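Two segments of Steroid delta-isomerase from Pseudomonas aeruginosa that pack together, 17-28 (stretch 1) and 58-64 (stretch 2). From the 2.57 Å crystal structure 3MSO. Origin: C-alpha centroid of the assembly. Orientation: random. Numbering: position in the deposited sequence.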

ATOM      1  N   GLU B  17      27.424 -18.167   4.930  1.00 53.29           N
ATOM      2  CA  GLU B  17      27.328 -18.249   3.472  1.00 55.56           C
ATOM      3  C   GLU B  17      26.384 -17.169   2.946  1.00 59.89           C
ATOM      4  O   GLU B  17      26.681 -16.531   1.934  1.00 61.11           O
ATOM      5  CB  GLU B  17      26.841 -19.636   3.026  1.00 58.06           C
ATOM      6  CG  GLU B  17      27.948 -20.671   2.977  1.00 75.89           C
ATOM      7  CD  GLU B  17      27.503 -22.041   2.507  1.00104.44           C
ATOM      8  OE1 GLU B  17      27.220 -22.191   1.295  1.00108.84           O
ATOM      9  OE2 GLU B  17      27.463 -22.972   3.346  1.00 96.64           O
ATOM     10  N   TRP B  18      25.259 -16.948   3.648  1.00 54.88           N
ATOM     11  CA  TRP B  18      24.274 -15.944   3.277  1.00 53.65           C
ATOM     12  C   TRP B  18      24.914 -14.563   3.342  1.00 58.36           C
ATOM     13  O   TRP B  18      24.734 -13.775   2.416  1.00 60.05           O
ATOM     14  CB  TRP B  18      23.034 -16.043   4.167  1.00 50.02           C
ATOM     15  CG  TRP B  18      22.173 -14.817   4.117  1.00 49.61           C
ATOM     16  CD1 TRP B  18      22.214 -13.761   4.978  1.00 51.53           C
ATOM     17  CD2 TRP B  18      21.172 -14.504   3.140  1.00 48.84           C
ATOM     18  NE1 TRP B  18      21.287 -12.818   4.612  1.00 50.31           N
ATOM     19  CE2 TRP B  18      20.626 -13.251   3.490  1.00 51.70           C
ATOM     20  CE3 TRP B  18      20.666 -15.170   2.014  1.00 50.66           C
ATOM     21  CZ2 TRP B  18      19.639 -12.621   2.721  1.00 50.30           C
ATOM     22  CZ3 TRP B  18      19.669 -14.558   1.268  1.00 51.96           C
ATOM     23  CH2 TRP B  18      19.187 -13.287   1.607  1.00 51.55           C
ATOM     24  N   HIS B  19      25.675 -14.280   4.413  1.00 53.57           N
ATOM     25  CA  HIS B  19      26.370 -13.005   4.583  1.00 53.82           C
ATOM     26  C   HIS B  19      27.346 -12.753   3.445  1.00 58.61           C
ATOM     27  O   HIS B  19      27.368 -11.635   2.921  1.00 59.88           O
ATOM     28  CB  HIS B  19      27.080 -12.903   5.945  1.00 54.38           C
ATOM     29  CG  HIS B  19      26.212 -12.400   7.051  1.00 56.17           C
ATOM     30  ND1 HIS B  19      25.725 -11.105   7.061  1.00 58.04           N
ATOM     31  CD2 HIS B  19      25.783 -13.031   8.159  1.00 57.45           C
ATOM     32  CE1 HIS B  19      25.014 -10.990   8.170  1.00 56.41           C
ATOM     33  NE2 HIS B  19      25.000 -12.127   8.854  1.00 56.39           N
ATOM     34  N   GLY B  20      28.097 -13.797   3.054  1.00 54.38           N
ATOM     35  CA  GLY B  20      29.050 -13.762   1.949  1.00 55.70           C
ATOM     36  C   GLY B  20      28.396 -13.495   0.604  1.00 60.51           C
ATOM     37  O   GLY B  20      28.941 -12.766  -0.224  1.00 62.56           O
ATOM     38  N   LEU B  21      27.219 -14.079   0.381  1.00 56.56           N
ATOM     39  CA  LEU B  21      26.434 -13.874  -0.837  1.00 57.91           C
ATOM     40  C   LEU B  21      25.963 -12.414  -0.966  1.00 60.68           C
ATOM     41  O   LEU B  21      26.058 -11.842  -2.057  1.00 61.06           O
ATOM     42  CB  LEU B  21      25.209 -14.812  -0.852  1.00 56.95           C
ATOM     43  CG  LEU B  21      25.441 -16.305  -1.092  1.00 62.48           C
ATOM     44  CD1 LEU B  21      24.129 -17.041  -1.066  1.00 62.01           C
ATOM     45  CD2 LEU B  21      26.172 -16.573  -2.415  1.00 64.99           C
ATOM     46  N   ILE B  22      25.447 -11.829   0.154  1.00 55.33           N
ATOM     47  CA  ILE B  22      24.933 -10.450   0.250  1.00 54.38           C
ATOM     48  C   ILE B  22      26.057  -9.423   0.058  1.00 60.74           C
ATOM     49  O   ILE B  22      25.881  -8.453  -0.695  1.00 61.86           O
ATOM     50  CB  ILE B  22      24.106 -10.248   1.548  1.00 54.23           C
ATOM     51  CG1 ILE B  22      22.772 -11.030   1.515  1.00 51.15           C
ATOM     52  CG2 ILE B  22      23.897  -8.772   1.880  1.00 56.36           C
ATOM     53  CD1 ILE B  22      21.717 -10.594   0.438  1.00 56.18           C
ATOM     54  N   ALA B  23      27.222  -9.674   0.703  1.00 57.06           N
ATOM     55  CA  ALA B  23      28.438  -8.862   0.593  1.00 59.41           C
ATOM     56  C   ALA B  23      28.888  -8.782  -0.874  1.00 69.65           C
ATOM     57  O   ALA B  23      29.272  -7.696  -1.341  1.00 72.28           O
ATOM     58  CB  ALA B  23      29.547  -9.453   1.458  1.00 59.67           C
ATOM     59  N   ARG B  24      28.780  -9.917  -1.612  1.00 67.57           N
ATOM     60  CA  ARG B  24      29.129  -9.972  -3.031  1.00 70.76           C
ATOM     61  C   ARG B  24      28.010  -9.430  -3.908  1.00 77.59           C
ATOM     62  O   ARG B  24      28.209  -9.248  -5.105  1.00 78.93           O
ATOM     63  CB  ARG B  24      29.569 -11.394  -3.469  1.00 70.18           C
ATOM     64  CG  ARG B  24      30.840 -11.940  -2.791  1.00 78.91           C
ATOM     65  CD  ARG B  24      32.140 -11.207  -3.146  1.00 95.20           C
ATOM     66  NE  ARG B  24      32.293  -9.946  -2.412  1.00 94.76           N
ATOM     67  CZ  ARG B  24      32.432  -8.755  -2.984  1.00101.40           C
ATOM     68  NH1 ARG B  24      32.496  -8.647  -4.307  1.00 91.65           N
ATOM     69  NH2 ARG B  24      32.510  -7.664  -2.240  1.00 81.55           N
ATOM     70  N   ARG B  25      26.827  -9.154  -3.302  1.00 75.03           N
ATOM     71  CA  ARG B  25      25.617  -8.683  -3.983  1.00 75.83           C
ATOM     72  C   ARG B  25      25.287  -9.635  -5.165  1.00 85.51           C
ATOM     73  O   ARG B  25      24.871  -9.202  -6.243  1.00 87.42           O
ATOM     74  CB  ARG B  25      25.742  -7.197  -4.389  1.00 75.71           C
ATOM     75  N   ASP B  26      25.505 -10.951  -4.933  1.00 84.24           N
ATOM     76  CA  ASP B  26      25.334 -12.054  -5.890  1.00 86.45           C
ATOM     77  C   ASP B  26      24.706 -13.285  -5.200  1.00 89.49           C
ATOM     78  O   ASP B  26      25.422 -14.093  -4.598  1.00 89.77           O
ATOM     79  CB  ASP B  26      26.716 -12.409  -6.512  1.00 91.20           C
ATOM     80  CG  ASP B  26      26.774 -13.536  -7.545  1.00102.27           C
ATOM     81  OD1 ASP B  26      25.716 -14.145  -7.835  1.00103.00           O
ATOM     82  OD2 ASP B  26      27.879 -13.794  -8.079  1.00107.24           O
ATOM     83  N   LEU B  27      23.374 -13.432  -5.304  1.00 84.24           N
ATOM     84  CA  LEU B  27      22.661 -14.559  -4.696  1.00 82.37           C
ATOM     85  C   LEU B  27      22.456 -15.746  -5.668  1.00 88.09           C
ATOM     86  O   LEU B  27      21.394 -16.379  -5.658  1.00 86.15           O
ATOM     87  CB  LEU B  27      21.323 -14.092  -4.089  1.00 80.20           C
ATOM     88  CG  LEU B  27      21.373 -13.139  -2.890  1.00 83.09           C
ATOM     89  CD1 LEU B  27      20.025 -12.474  -2.684  1.00 81.86           C
ATOM     90  CD2 LEU B  27      21.775 -13.860  -1.612  1.00 83.91           C
ATOM     91  N   SER B  28      23.475 -16.059  -6.501  1.00 87.65           N
ATOM     92  CA  SER B  28      23.359 -17.177  -7.445  1.00 89.64           C
ATOM     93  C   SER B  28      23.394 -18.541  -6.736  1.00 91.80           C
ATOM     94  O   SER B  28      22.700 -19.468  -7.170  1.00 92.67           O
ATOM     95  CB  SER B  28      24.374 -17.080  -8.584  1.00 97.03           C
ATOM     96  OG  SER B  28      25.705 -16.832  -8.155  1.00108.41           O
ATOM     97  N   ILE B  58      12.539 -14.053  -5.477  1.00 59.15           N
ATOM     98  CA  ILE B  58      12.140 -12.816  -4.797  1.00 56.85           C
ATOM     99  C   ILE B  58      13.346 -12.226  -4.060  1.00 59.65           C
ATOM    100  O   ILE B  58      13.591 -11.017  -4.179  1.00 58.82           O
ATOM    101  CB  ILE B  58      10.879 -12.991  -3.895  1.00 57.68           C
ATOM    102  CG1 ILE B  58       9.710 -13.474  -4.720  1.00 58.55           C
ATOM    103  CG2 ILE B  58      10.498 -11.690  -3.196  1.00 57.94           C
ATOM    104  CD1 ILE B  58       8.907 -14.331  -4.047  1.00 69.39           C
ATOM    105  N   LEU B  59      14.143 -13.096  -3.377  1.00 55.64           N
ATOM    106  CA  LEU B  59      15.336 -12.659  -2.642  1.00 55.23           C
ATOM    107  C   LEU B  59      16.401 -12.077  -3.556  1.00 62.28           C
ATOM    108  O   LEU B  59      17.109 -11.163  -3.138  1.00 61.57           O
ATOM    109  CB  LEU B  59      15.912 -13.733  -1.715  1.00 54.22           C
ATOM    110  CG  LEU B  59      15.051 -14.105  -0.508  1.00 57.80           C
ATOM    111  CD1 LEU B  59      15.541 -15.396   0.130  1.00 58.68           C
ATOM    112  CD2 LEU B  59      15.038 -13.000   0.526  1.00 58.14           C
ATOM    113  N   ASN B  60      16.456 -12.535  -4.823  1.00 60.87           N
ATOM    114  CA  ASN B  60      17.376 -11.982  -5.818  1.00 63.07           C
ATOM    115  C   ASN B  60      16.878 -10.635  -6.309  1.00 69.48           C
ATOM    116  O   ASN B  60      17.684  -9.743  -6.565  1.00 71.27           O
ATOM    117  CB  ASN B  60      17.536 -12.918  -7.000  1.00 64.63           C
ATOM    118  CG  ASN B  60      18.773 -13.763  -6.916  1.00 81.83           C
ATOM    119  OD1 ASN B  60      18.727 -14.887  -6.408  1.00 66.90           O
ATOM    120  ND2 ASN B  60      19.912 -13.232  -7.385  1.00 75.82           N
ATOM    121  N   THR B  61      15.550 -10.492  -6.443  1.00 66.21           N
ATOM    122  CA  THR B  61      14.899  -9.274  -6.907  1.00 66.66           C
ATOM    123  C   THR B  61      15.055  -8.165  -5.877  1.00 70.37           C
ATOM    124  O   THR B  61      15.467  -7.057  -6.234  1.00 70.28           O
ATOM    125  CB  THR B  61      13.435  -9.557  -7.269  1.00 74.46           C
ATOM    126  OG1 THR B  61      13.391 -10.639  -8.200  1.00 68.85           O
ATOM    127  CG2 THR B  61      12.754  -8.343  -7.882  1.00 74.87           C
ATOM    128  N   VAL B  62      14.755  -8.480  -4.594  1.00 66.05           N
ATOM    129  CA  VAL B  62      14.866  -7.564  -3.451  1.00 64.68           C
ATOM    130  C   VAL B  62      16.304  -6.996  -3.385  1.00 69.43           C
ATOM    131  O   VAL B  62      16.485  -5.802  -3.133  1.00 70.54           O
ATOM    132  CB  VAL B  62      14.370  -8.280  -2.160  1.00 66.93           C
ATOM    133  CG1 VAL B  62      14.838  -7.589  -0.883  1.00 65.26           C
ATOM    134  CG2 VAL B  62      12.845  -8.438  -2.162  1.00 66.39           C
ATOM    135  N   LEU B  63      17.288  -7.813  -3.816  1.00 65.23           N
ATOM    136  CA  LEU B  63      18.712  -7.481  -3.890  1.00 64.87           C
ATOM    137  C   LEU B  63      18.998  -6.411  -4.933  1.00 70.42           C
ATOM    138  O   LEU B  63      19.930  -5.629  -4.750  1.00 73.41           O
ATOM    139  CB  LEU B  63      19.521  -8.764  -4.168  1.00 65.34           C
ATOM    140  CG  LEU B  63      21.031  -8.672  -4.291  1.00 71.96           C
ATOM    141  CD1 LEU B  63      21.699  -8.500  -2.924  1.00 70.58           C
ATOM    142  CD2 LEU B  63      21.587  -9.894  -5.018  1.00 77.32           C
ATOM    143  N   THR B  64      18.211  -6.361  -6.014  1.00 65.36           N
ATOM    144  CA  THR B  64      18.409  -5.383  -7.099  1.00 66.14           C
ATOM    145  C   THR B  64      17.726  -4.047  -6.798  1.00 67.58           C
ATOM    146  O   THR B  64      17.962  -3.054  -7.487  1.00 69.17           O
ATOM    147  CB  THR B  64      17.975  -5.968  -8.470  1.00 70.35           C
ATOM    148  OG1 THR B  64      16.572  -6.236  -8.456  1.00 66.44           O
ATOM    149  CG2 THR B  64      18.751  -7.233  -8.850  1.00 66.67           C
TER

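Stretch 2 is helical along its length and belongs to a longer helix. Stretch 1 starts as the last turns of another helix, then leaves it for a loop. The helix closes with a Schellman motif. Arg25 has positive phi, and two backbone bonds reach back into the last turn: Asp26 N to Leu21 O at 3.1 Å and Arg25 N to Ile22 O at 2.9 Å. After the turn, the loop lies against stretch 2. The CA atoms of Leu27 and Asn60 lie 6.0 Å apart, and those of Arg25 and Leu63 lie 7.0 Å apart. The contact buries 329 Å², both sides summed, and it is mainly apolar.

Ile58 opens stretch 2 and does not touch stretch 1. Its carbonyl serves its own helix, accepting a bond from Val62 N.

Leu59 is buried and points toward stretch 1. Its CD2 lies 4.3 Å from Trp18 CH2, and it meets the indole ring obliquely. The CA-to-CB bond of Trp18 runs sideways, but the long ring carries its end nearer. Trp18 NE1 is hydrogen-bonded elsewhere in the structure, so that nitrogen is satisfied. Leu27 also packs on Leu59. Leu27 CD1 is 3.2 Å from Leu59 O, a tight approach of a methyl to the helix backbone, and 4.4 Å from Leu59 CB.

Asn60 starts out sideways, and its end comes nearer. Its side chain lies beside the Leu27 backbone. Its amide is probably turned over in the model, so the polar pairing here remains open.

Thr61 points away from stretch 1. Thr61 O accepts a 2.6 Å hydrogen bond from Thr64 OG1. Val62 points sideways and makes no contact.

Leu63 points toward stretch 1 with chi1 t and chi2 p. Its two methyls meet several partners. Leu63 CD1 lies 4.0 Å from Ile22 CD1, whose side chain starts sideways but ends nearer. Leu63 CD2 lies 3.8 Å from Leu27 CD1 and 3.6 Å from Arg25 O. Leu63 therefore touches both the helical part of stretch 1 and the loop after it. Arg25 is modelled only to CB, so the coordinates do not place its guanidinium.

Leu27 and Leu63 have the largest covered areas, 86 and 85 Å². Leu27 CD1 contacts both Leu59 and Leu63, one helical turn apart. Asp26 points away, and Asp26 OD1 accepts a 2.7 Å hydrogen bond from Ser28 OG. Thr64 makes no contact with stretch 1.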